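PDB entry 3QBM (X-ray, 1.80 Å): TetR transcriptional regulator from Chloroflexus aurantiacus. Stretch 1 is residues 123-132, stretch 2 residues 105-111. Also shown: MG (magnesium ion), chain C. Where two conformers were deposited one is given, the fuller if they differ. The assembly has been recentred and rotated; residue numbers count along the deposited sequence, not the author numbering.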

# COMPACT_ATOMS: atom_id res chain seq x y z
N ARG A 123 13.07 -0.79 -9.68
CA ARG A 123 13.10 -2.19 -9.25
C ARG A 123 11.72 -2.70 -8.80
O ARG A 123 11.34 -3.84 -9.13
CB ARG A 123 14.13 -2.36 -8.15
CG ARG A 123 15.54 -2.59 -8.67
CD ARG A 123 16.53 -2.41 -7.55
NE ARG A 123 17.72 -3.24 -7.72
CZ ARG A 123 18.79 -2.94 -8.44
NH1 ARG A 123 18.89 -1.81 -9.12
NH2 ARG A 123 19.81 -3.79 -8.45
N VAL A 124 10.99 -1.87 -8.06
CA VAL A 124 9.64 -2.20 -7.65
C VAL A 124 8.80 -2.35 -8.90
O VAL A 124 8.10 -3.36 -9.04
CB VAL A 124 9.04 -1.17 -6.64
CG1 VAL A 124 7.53 -1.43 -6.32
CG2 VAL A 124 9.83 -1.20 -5.33
N ARG A 125 8.91 -1.39 -9.84
CA ARG A 125 8.13 -1.46 -11.08
C ARG A 125 8.42 -2.73 -11.86
O ARG A 125 7.51 -3.35 -12.40
CB ARG A 125 8.34 -0.20 -11.93
CG ARG A 125 7.67 -0.21 -13.29
CD ARG A 125 7.80 1.17 -13.91
NE ARG A 125 6.94 1.35 -15.08
CZ ARG A 125 6.72 2.51 -15.69
NH1 ARG A 125 7.28 3.63 -15.26
NH2 ARG A 125 5.92 2.54 -16.74
N ALA A 126 9.69 -3.13 -11.91
CA ALA A 126 10.08 -4.37 -12.58
C ALA A 126 9.37 -5.60 -11.96
O ALA A 126 8.89 -6.48 -12.69
CB ALA A 126 11.60 -4.52 -12.56
N VAL A 127 9.25 -5.64 -10.63
CA VAL A 127 8.52 -6.75 -9.99
C VAL A 127 7.04 -6.74 -10.35
O VAL A 127 6.49 -7.79 -10.73
CB VAL A 127 8.71 -6.86 -8.47
CG1 VAL A 127 7.74 -7.96 -7.88
CG2 VAL A 127 10.20 -7.17 -8.16
N ILE A 128 6.41 -5.57 -10.27
CA ILE A 128 5.00 -5.43 -10.64
C ILE A 128 4.83 -5.85 -12.12
O ILE A 128 3.89 -6.53 -12.45
CB ILE A 128 4.50 -4.01 -10.40
CG1 ILE A 128 4.45 -3.73 -8.87
CG2 ILE A 128 3.14 -3.76 -11.05
CD1 ILE A 128 4.43 -2.28 -8.55
N ASP A 129 5.77 -5.45 -12.99
CA ASP A 129 5.70 -5.86 -14.39
C ASP A 129 5.87 -7.36 -14.61
O ASP A 129 5.27 -7.91 -15.52
CB ASP A 129 6.65 -5.03 -15.26
CG ASP A 129 6.14 -3.60 -15.45
OD1 ASP A 129 4.98 -3.31 -15.11
OD2 ASP A 129 6.91 -2.74 -15.92
N GLU A 130 6.61 -8.04 -13.74
CA GLU A 130 6.71 -9.52 -13.83
C GLU A 130 5.35 -10.13 -13.51
O GLU A 130 4.89 -11.04 -14.21
CB GLU A 130 7.70 -10.12 -12.84
CG GLU A 130 9.12 -9.68 -12.90
CD GLU A 130 9.93 -10.39 -11.83
OE1 GLU A 130 10.46 -9.72 -10.92
OE2 GLU A 130 9.99 -11.64 -11.87
N TRP A 131 4.71 -9.66 -12.42
CA TRP A 131 3.36 -10.14 -12.05
C TRP A 131 2.35 -9.91 -13.19
O TRP A 131 1.55 -10.77 -13.52
CB TRP A 131 2.83 -9.43 -10.77
CG TRP A 131 3.64 -9.71 -9.54
CD1 TRP A 131 4.48 -10.77 -9.31
CD2 TRP A 131 3.61 -8.96 -8.32
NE1 TRP A 131 5.00 -10.69 -8.05
CE2 TRP A 131 4.47 -9.60 -7.41
CE3 TRP A 131 2.94 -7.81 -7.91
CZ2 TRP A 131 4.70 -9.11 -6.12
CZ3 TRP A 131 3.18 -7.31 -6.64
CH2 TRP A 131 4.06 -7.98 -5.75
N ARG A 132 2.38 -8.72 -13.77
CA ARG A 132 1.52 -8.40 -14.89
C ARG A 132 1.77 -9.34 -16.10
O ARG A 132 0.81 -9.82 -16.73
CB ARG A 132 1.75 -6.94 -15.32
CG ARG A 132 1.25 -5.95 -14.34
CD ARG A 132 1.72 -4.55 -14.63
NE ARG A 132 1.01 -3.92 -15.73
CZ ARG A 132 1.32 -2.72 -16.22
NH1 ARG A 132 2.34 -2.01 -15.71
NH2 ARG A 132 0.59 -2.21 -17.19
MG MG C . 5.99 7.45 -0.81
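Stretch 2 (105-111) PILNTAI

Knob-into-hole packing, in which one side chain of a helix settles into the gap between four residues of its neighbour, is well illustrated by residues 105-111 of this TetR regulator. The segment is helical, as is 123-132, and its backbone follows the usual i to i+4 pattern: Ala 110 N, for instance, donates to Ile 106 O at 2.9 Å. The two helices run roughly antiparallel, with 141° between their N-to-C directions and a signed crossing angle of -141°. Their axes approach to 9.9 Å, and the backbones come nearest where Val 124 CA lies 5.9 Å from Ile 106 CA.

The knob is Ile 106, which has the largest covered area of any residue in the pair. Its chi1 and chi2 are both m, and its side chain sits among Val 124, Val 127, Ile 128 and Trp 131. Ile 106 CD1 lies 3.7 Å from Val 127 CG1, while Ile 106 CG1 meets Trp 131 CH2 at 3.7 Å, approaching the indole obliquely. Ile 106 CG2 is 3.9 Å from Val 124 CG1 and 4.2 Å from Ile 128 CG1, and is also 3.8 Å from Trp 131 CH2.

Val 124 has the next largest covered area and answers the knob from the first helix. In its t rotamer, the two methyls meet different neighbours: Val 124 CG1 is 3.9 Å from Ala 110 CB, one turn beyond Ile 106, and Val 124 CG2 is 3.5 Å from Thr 109 CG2. Thr 109 turns its methyl to Val 124, while Thr 109 OG1 donates to Pro 105 O at 2.7 Å within its own helix. No hydrogen bond crosses between the stretches; the 282 Å² buried between them, both sides summed, rests on close-fitting, largely apolar contacts.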

# COMPACT_ATOMS: atom_id res chain seq x y z
N PRO A 105 7.59 -6.87 0.73
CA PRO A 105 8.65 -5.87 0.46
C PRO A 105 8.42 -5.04 -0.79
O PRO A 105 9.00 -3.94 -0.94
CB PRO A 105 9.91 -6.73 0.32
CG PRO A 105 9.39 -8.01 -0.23
CD PRO A 105 8.05 -8.24 0.44
N ILE A 106 7.56 -5.53 -1.68
CA ILE A 106 7.20 -4.79 -2.89
C ILE A 106 6.34 -3.58 -2.48
O ILE A 106 6.63 -2.42 -2.85
CB ILE A 106 6.50 -5.71 -3.92
CG1 ILE A 106 7.29 -7.01 -4.14
CG2 ILE A 106 6.32 -4.99 -5.29
CD1 ILE A 106 8.73 -6.81 -4.56
N LEU A 107 5.27 -3.87 -1.73
CA LEU A 107 4.41 -2.84 -1.15
C LEU A 107 5.21 -1.88 -0.27
O LEU A 107 5.12 -0.66 -0.41
CB LEU A 107 3.27 -3.48 -0.34
CG LEU A 107 2.34 -2.62 0.52
CD1 LEU A 107 1.57 -1.61 -0.34
CD2 LEU A 107 1.37 -3.47 1.40
N ASN A 108 5.96 -2.43 0.67
CA ASN A 108 6.69 -1.58 1.60
C ASN A 108 7.71 -0.66 0.88
O ASN A 108 7.84 0.53 1.22
CB ASN A 108 7.39 -2.43 2.65
CG ASN A 108 6.43 -3.13 3.61
OD1 ASN A 108 5.22 -2.85 3.64
ND2 ASN A 108 6.97 -4.08 4.37
N THR A 109 8.46 -1.20 -0.10
CA THR A 109 9.45 -0.42 -0.83
C THR A 109 8.77 0.56 -1.77
O THR A 109 9.29 1.65 -1.97
CB THR A 109 10.44 -1.32 -1.59
OG1 THR A 109 11.08 -2.25 -0.69
CG2 THR A 109 11.49 -0.48 -2.36
N ALA A 110 7.57 0.22 -2.28
CA ALA A 110 6.84 1.14 -3.13
C ALA A 110 6.54 2.43 -2.39
O ALA A 110 6.76 3.49 -2.95
CB ALA A 110 5.49 0.53 -3.60
N ILE A 111 5.96 2.33 -1.19
CA ILE A 111 5.58 3.52 -0.45
C ILE A 111 6.79 4.42 -0.13
O ILE A 111 6.71 5.64 -0.23
CB ILE A 111 4.78 3.18 0.83
CG1 ILE A 111 3.29 3.03 0.52
CG2 ILE A 111 4.91 4.27 1.90
CD1 ILE A 111 2.97 2.20 -0.64
O HOH W 1 4.07 6.68 -1.02
O HOH W 2 5.63 7.91 1.09
O HOH W 3 5.38 9.36 -1.53
O HOH W 4 8.11 8.26 -0.90